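Local coordinates for protein activated BY transcription factor SSRB (PDB 2WNW) that belongs to glycosyl hydrolase family 30 and joins a TIM barrel to a beta-sandwich domain, its gene being activated by the transcription factor SsrB, at residues 79-84 with 373-378; 84-89 with 135-140. One frame throughout, in Å; residues are numbered along the deposited sequence.

How the contacts relate
Both contacts belong to the TIM-barrel part of the chain, their centres about 14 Å apart, and they share T84, the last residue of segment 79-84 and the residue just before strand 85-90. Contact 1 (79-84 with 373-378) is partly buried and holds a loop against the end of helix 365-374. Side chains make its main direct contacts, a salt bridge and a sulfur over a ring, while waters bridge the backbones. Contact 2 (84-89 with 135-140) is buried and joins two barrel strands by backbone hydrogen bonds; A86 and L139 pack on one face, while the other carries R87 and K138 with L85 and M140. Y83 O packs on M137 CG at 3.8 Å, so the two contacts touch directly.

Contact 1 of 2, residues 79-84 with 373-378; sequences QEHNYT and FCRYVR
The charged part of this contact is a salt bridge between E80 and R375, whose side chains lie alongside each other. R375 presents NH1 and NH2 end-on, and both reach the same carboxylate oxygen: NH1 to E80 OE2 is 3.0 Å, on the anti lone pair, while NH2 meets OE2 from above the carboxylate plane. OE2 lies in the guanidinium plane, yet carboxylate and guanidinium are turned 61° apart, unlike a coplanar pairing through two oxygens. A bend at chi3 (77°) brings the R375 tip back to E80.

Sulfur contacts lie deeper. C374 SG, set between its own backbone N and carbonyl carbon (chi1 74°), sits over one face of the H81 ring, 3.7 Å from the centroid, and meets the Y83 ring at its edge, with CE2 3.7 Å from SG. W367 stacks on H81 and Y75 on Y83.

In fold terms, the loop from helix 65-76 to barrel strand 85-90 rests here on the end of helix 365-374, near the chain's passage into the beta-sandwich.

Between the backbones, H81 O and C374 O, two acceptors, come within 3.2 Å without bonding. Water supplies the links elsewhere: one molecule donates to N82 O and C374 O, and another donates to C374 O and V377 O while accepting from N82 ND2 at 3.1 Å.

Contact 2 of 2, residues 84-89 with 135-140; sequences TLARMP and PHMKLM
Two neighbouring parallel strands of the eight-stranded TIM barrel, 85-90 and 138-143, pair here, the short segments running 27° apart with axes 4.7 Å from each other. L85, A86 and R87 stand level with K138, L139 and M140. The hydrogen bonds pass to and fro as parallel pairing requires: K138 N gives an almost straight bond to T84 O (2.9 Å, 178°), A86 N a weak one to K138 O, M140 N one to A86 O, and M88 N one to M140 O at 2.8 Å, nearly along the C=O axis. Beside the weak bond, a water donates to both A86 O and K138 O, satisfying both carbonyls further.

On the face bearing L85, R87, K138 and M140, L85 and K138 lie side by side: L85 CD2 runs along the extended lysine chain, 3.7 Å from K138 CB. K138 NZ continues to salt bridges with E234 and D46. R87, extended from CG to NE, carries its charge to D239 and E294, two carboxylates that would balance it in this buried place, and bonds from NE to S142 and from NH2 to N195 help fix the guanidinium's orientation.

On the other face A86 CB is flanked by two methyls, L139 CD2 at 3.5 Å and M137 CE at 3.6 Å. The M137 chain, bent at chi3 (69°), folds CE back over A86. M88 crosses L139 obliquely, its CE 4.0 Å from L139 CB.

M137 and M88 also pack on helix 124-133, and M88 touches helix 167-183, whereas M140 and R87 meet strand 289-294 across the barrel interior.

Contact 1 of 2, residues 79-84 with 373-378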
loop_
_atom_site.group_PDB
_atom_site.type_symbol
_atom_site.label_atom_id
_atom_site.label_comp_id
_atom_site.label_asym_id
_atom_site.label_seq_id
_atom_site.Cartn_x
_atom_site.Cartn_y
_atom_site.Cartn_z
ATOM N N GLN A 79 2.863 28.274 -16.251
ATOM C CA GLN A 79 4.303 28.083 -16.145
ATOM C C GLN A 79 4.756 27.947 -14.694
ATOM O O GLN A 79 5.936 27.732 -14.422
ATOM C CB GLN A 79 5.049 29.240 -16.816
ATOM C CG GLN A 79 4.900 29.255 -18.331
ATOM C CD GLN A 79 3.502 29.641 -18.777
ATOM O OE1 GLN A 79 3.005 29.150 -19.792
ATOM N NE2 GLN A 79 2.865 30.536 -18.027
ATOM N N GLU A 80 3.814 28.079 -13.765
ATOM C CA GLU A 80 4.125 27.938 -12.347
ATOM C C GLU A 80 3.331 26.761 -11.784
ATOM O O GLU A 80 3.329 25.685 -12.375
ATOM C CB GLU A 80 3.803 29.229 -11.591
ATOM C CG GLU A 80 4.740 30.385 -11.925
ATOM C CD GLU A 80 6.150 30.190 -11.383
ATOM O OE1 GLU A 80 7.025 31.022 -11.707
ATOM O OE2 GLU A 80 6.389 29.219 -10.634
ATOM N N HIS A 81 2.644 26.950 -10.660
ATOM C CA HIS A 81 1.901 25.841 -10.081
ATOM C C HIS A 81 0.733 25.337 -10.904
ATOM O O HIS A 81 0.274 24.221 -10.696
ATOM C CB HIS A 81 1.447 26.169 -8.659
ATOM C CG HIS A 81 2.442 25.768 -7.618
ATOM N ND1 HIS A 81 2.086 25.459 -6.323
ATOM C CD2 HIS A 81 3.784 25.601 -7.690
ATOM C CE1 HIS A 81 3.165 25.113 -5.643
ATOM N NE2 HIS A 81 4.209 25.191 -6.448
ATOM N N ASN A 82 0.251 26.156 -11.834
ATOM C CA ASN A 82 -0.837 25.743 -12.715
ATOM C C ASN A 82 -2.005 25.063 -11.997
ATOM O O ASN A 82 -2.478 24.017 -12.434
ATOM C CB ASN A 82 -0.269 24.797 -13.786
ATOM C CG ASN A 82 -1.298 24.398 -14.822
ATOM O OD1 ASN A 82 -1.920 25.251 -15.453
ATOM N ND2 ASN A 82 -1.480 23.091 -15.009
ATOM N N TYR A 83 -2.471 25.650 -10.898
ATOM C CA TYR A 83 -3.586 25.067 -10.160
ATOM C C TYR A 83 -4.789 24.889 -11.078
ATOM O O TYR A 83 -5.179 25.814 -11.792
ATOM C CB TYR A 83 -3.959 25.942 -8.956
ATOM C CG TYR A 83 -3.237 25.579 -7.668
ATOM C CD1 TYR A 83 -3.616 26.153 -6.453
ATOM C CD2 TYR A 83 -2.201 24.640 -7.656
ATOM C CE1 TYR A 83 -2.988 25.800 -5.260
ATOM C CE2 TYR A 83 -1.563 24.280 -6.461
ATOM C CZ TYR A 83 -1.966 24.864 -5.268
ATOM O OH TYR A 83 -1.364 24.504 -4.082
ATOM N N THR A 84 -5.373 23.694 -11.046
ATOM C CA THR A 84 -6.511 23.363 -11.891
ATOM C C THR A 84 -7.786 23.038 -11.118
ATOM O O THR A 84 -8.844 22.829 -11.715
ATOM C CB THR A 84 -6.160 22.180 -12.809
ATOM O OG1 THR A 84 -5.690 21.080 -12.016
ATOM C CG2 THR A 84 -5.069 22.581 -13.783
ATOM N N PHE A 373 4.157 17.912 -7.637
ATOM C CA PHE A 373 3.015 17.284 -8.298
ATOM C C PHE A 373 2.317 18.209 -9.308
ATOM O O PHE A 373 2.327 17.967 -10.517
ATOM C CB PHE A 373 1.934 16.872 -7.291
ATOM C CG PHE A 373 2.216 15.597 -6.552
ATOM C CD1 PHE A 373 2.989 15.602 -5.398
ATOM C CD2 PHE A 373 1.670 14.393 -6.989
ATOM C CE1 PHE A 373 3.212 14.422 -4.683
ATOM C CE2 PHE A 373 1.888 13.209 -6.281
ATOM C CZ PHE A 373 2.660 13.227 -5.126
ATOM N N CYS A 374 1.706 19.268 -8.783
ATOM C CA CYS A 374 0.907 20.196 -9.581
ATOM C C CYS A 374 1.554 20.907 -10.760
ATOM O O CYS A 374 0.867 21.237 -11.725
ATOM C CB CYS A 374 0.244 21.231 -8.664
ATOM S SG CYS A 374 1.340 22.498 -8.011
ATOM N N ARG A 375 2.858 21.144 -10.700
ATOM C CA ARG A 375 3.532 21.829 -11.798
ATOM C C ARG A 375 3.723 20.935 -13.019
ATOM O O ARG A 375 3.925 21.430 -14.132
ATOM C CB ARG A 375 4.905 22.341 -11.340
ATOM C CG ARG A 375 4.848 23.334 -10.186
ATOM C CD ARG A 375 6.232 23.599 -9.604
ATOM N NE ARG A 375 7.029 24.502 -10.430
ATOM C CZ ARG A 375 6.876 25.823 -10.457
ATOM N NH1 ARG A 375 5.954 26.411 -9.705
ATOM N NH2 ARG A 375 7.660 26.564 -11.231
ATOM N N TYR A 376 3.625 19.625 -12.825
ATOM C CA TYR A 376 3.869 18.690 -13.920
ATOM C C TYR A 376 2.756 17.729 -14.314
ATOM O O TYR A 376 2.747 17.234 -15.440
ATOM C CB TYR A 376 5.133 17.890 -13.595
ATOM C CG TYR A 376 6.223 18.769 -13.029
ATOM C CD1 TYR A 376 6.902 19.681 -13.837
ATOM C CD2 TYR A 376 6.507 18.760 -11.665
ATOM C CE1 TYR A 376 7.829 20.568 -13.299
ATOM C CE2 TYR A 376 7.428 19.641 -11.117
ATOM C CZ TYR A 376 8.081 20.546 -11.936
ATOM O OH TYR A 376 8.950 21.455 -11.382
ATOM N N VAL A 377 1.830 17.453 -13.400
ATOM C CA VAL A 377 0.732 16.533 -13.693
ATOM C C VAL A 377 -0.500 17.330 -14.114
ATOM O O VAL A 377 -0.920 18.256 -13.419
ATOM C CB VAL A 377 0.406 15.657 -12.456
ATOM C CG1 VAL A 377 -0.670 14.642 -12.801
ATOM C CG2 VAL A 377 1.673 14.947 -11.978
ATOM N N ARG A 378 -1.080 16.964 -15.254
ATOM C CA ARG A 378 -2.242 17.673 -15.787
ATOM C C ARG A 378 -3.565 16.945 -15.588
ATOM O O ARG A 378 -3.601 15.725 -15.425
ATOM C CB ARG A 378 -2.052 17.925 -17.286
ATOM C CG ARG A 378 -0.775 18.663 -17.661
ATOM C CD ARG A 378 -0.154 17.997 -18.878
ATOM N NE ARG A 378 0.989 18.723 -19.424
ATOM C CZ ARG A 378 1.855 18.200 -20.288
ATOM N NH1 ARG A 378 1.712 16.947 -20.699
ATOM N NH2 ARG A 378 2.857 18.934 -20.757
HETATM O O HOH W 1 4.644 24.530 -14.421
HETATM O O HOH W 2 -1.969 21.568 -11.251
HETATM O O HOH W 3 0.190 20.608 -14.187
HETATM O O HOH W 4 -3.294 19.658 -12.702
#

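Contact 2 of 2, residues 84-89 with 135-140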
loop_
_atom_site.group_PDB
_atom_site.type_symbol
_atom_site.label_atom_id
_atom_site.label_comp_id
_atom_site.label_asym_id
_atom_site.label_seq_id
_atom_site.Cartn_x
_atom_site.Cartn_y
_atom_site.Cartn_z
ATOM N N THR A 84 -5.373 23.694 -11.046
ATOM C CA THR A 84 -6.511 23.363 -11.891
ATOM C C THR A 84 -7.786 23.038 -11.118
ATOM O O THR A 84 -8.844 22.829 -11.715
ATOM C CB THR A 84 -6.160 22.180 -12.809
ATOM O OG1 THR A 84 -5.690 21.080 -12.016
ATOM C CG2 THR A 84 -5.069 22.581 -13.783
ATOM N N LEU A 85 -7.681 22.986 -9.795
ATOM C CA LEU A 85 -8.831 22.709 -8.936
ATOM C C LEU A 85 -8.893 23.745 -7.821
ATOM O O LEU A 85 -7.914 24.439 -7.547
ATOM C CB LEU A 85 -8.713 21.329 -8.279
ATOM C CG LEU A 85 -8.663 20.050 -9.110
ATOM C CD1 LEU A 85 -8.567 18.852 -8.166
ATOM C CD2 LEU A 85 -9.909 19.942 -9.978
ATOM N N ALA A 86 -10.045 23.825 -7.167
ATOM C CA ALA A 86 -10.220 24.735 -6.045
ATOM C C ALA A 86 -11.483 24.367 -5.285
ATOM O O ALA A 86 -12.393 23.740 -5.829
ATOM C CB ALA A 86 -10.304 26.181 -6.531
ATOM N N ARG A 87 -11.519 24.745 -4.013
ATOM C CA ARG A 87 -12.686 24.503 -3.175
ATOM C C ARG A 87 -12.970 25.829 -2.490
ATOM O O ARG A 87 -12.046 26.582 -2.174
ATOM C CB ARG A 87 -12.396 23.408 -2.140
ATOM C CG ARG A 87 -13.562 23.082 -1.195
ATOM C CD ARG A 87 -13.430 21.655 -0.656
ATOM N NE ARG A 87 -14.437 21.294 0.348
ATOM C CZ ARG A 87 -14.254 21.377 1.667
ATOM N NH1 ARG A 87 -13.103 21.819 2.163
ATOM N NH2 ARG A 87 -15.212 20.986 2.496
ATOM N N MET A 88 -14.246 26.124 -2.291
ATOM C CA MET A 88 -14.648 27.367 -1.644
ATOM C C MET A 88 -15.896 27.112 -0.810
ATOM O O MET A 88 -16.654 26.182 -1.078
ATOM C CB MET A 88 -14.900 28.447 -2.696
ATOM C CG MET A 88 -15.823 28.018 -3.825
ATOM S SD MET A 88 -15.599 29.093 -5.250
ATOM C CE MET A 88 -16.875 28.477 -6.354
ATOM N N PRO A 89 -16.120 27.936 0.221
ATOM C CA PRO A 89 -17.276 27.784 1.098
ATOM C C PRO A 89 -18.564 28.475 0.671
ATOM O O PRO A 89 -18.545 29.579 0.119
ATOM C CB PRO A 89 -16.759 28.338 2.419
ATOM C CG PRO A 89 -15.942 29.507 1.953
ATOM C CD PRO A 89 -15.171 28.924 0.775
ATOM N N PRO A 135 -8.860 30.149 -16.845
ATOM C CA PRO A 135 -10.320 30.150 -16.953
ATOM C C PRO A 135 -10.954 28.761 -16.959
ATOM O O PRO A 135 -12.177 28.638 -16.899
ATOM C CB PRO A 135 -10.565 30.912 -18.254
ATOM C CG PRO A 135 -9.382 30.542 -19.078
ATOM C CD PRO A 135 -8.241 30.646 -18.087
ATOM N N HIS A 136 -10.128 27.719 -17.017
ATOM C CA HIS A 136 -10.641 26.352 -17.044
ATOM C C HIS A 136 -10.572 25.609 -15.709
ATOM O O HIS A 136 -10.779 24.395 -15.657
ATOM C CB HIS A 136 -9.921 25.550 -18.131
ATOM C CG HIS A 136 -10.206 26.036 -19.518
ATOM N ND1 HIS A 136 -9.210 26.380 -20.408
ATOM C CD2 HIS A 136 -11.378 26.256 -20.161
ATOM C CE1 HIS A 136 -9.756 26.795 -21.538
ATOM N NE2 HIS A 136 -11.071 26.730 -21.414
ATOM N N MET A 137 -10.286 26.335 -14.634
ATOM C CA MET A 137 -10.218 25.723 -13.310
ATOM C C MET A 137 -11.542 25.040 -12.989
ATOM O O MET A 137 -12.608 25.553 -13.327
ATOM C CB MET A 137 -9.970 26.777 -12.230
ATOM C CG MET A 137 -8.611 27.423 -12.234
ATOM S SD MET A 137 -8.493 28.512 -10.799
ATOM C CE MET A 137 -8.465 27.289 -9.473
ATOM N N LYS A 138 -11.470 23.889 -12.331
ATOM C CA LYS A 138 -12.669 23.162 -11.932
ATOM C C LYS A 138 -12.907 23.564 -10.475
ATOM O O LYS A 138 -12.102 23.241 -9.596
ATOM C CB LYS A 138 -12.436 21.653 -12.037
ATOM C CG LYS A 138 -13.619 20.806 -11.599
ATOM C CD LYS A 138 -13.267 19.324 -11.584
ATOM C CE LYS A 138 -14.440 18.489 -11.089
ATOM N NZ LYS A 138 -14.109 17.042 -10.970
ATOM N N LEU A 139 -14.008 24.268 -10.223
ATOM C CA LEU A 139 -14.312 24.747 -8.881
ATOM C C LEU A 139 -15.347 23.920 -8.122
ATOM O O LEU A 139 -16.366 23.500 -8.678
ATOM C CB LEU A 139 -14.775 26.208 -8.955
ATOM C CG LEU A 139 -13.866 27.153 -9.754
ATOM C CD1 LEU A 139 -14.492 28.541 -9.829
ATOM C CD2 LEU A 139 -12.495 27.223 -9.105
ATOM N N MET A 140 -15.071 23.704 -6.841
ATOM C CA MET A 140 -15.949 22.941 -5.965
ATOM C C MET A 140 -16.418 23.826 -4.811
ATOM O O MET A 140 -15.629 24.577 -4.241
ATOM C CB MET A 140 -15.197 21.733 -5.410
ATOM C CG MET A 140 -16.000 20.864 -4.452
ATOM S SD MET A 140 -15.001 19.473 -3.883
ATOM C CE MET A 140 -16.130 18.635 -2.778
HETATM O O HOH W 5 -12.360 21.319 -7.491
#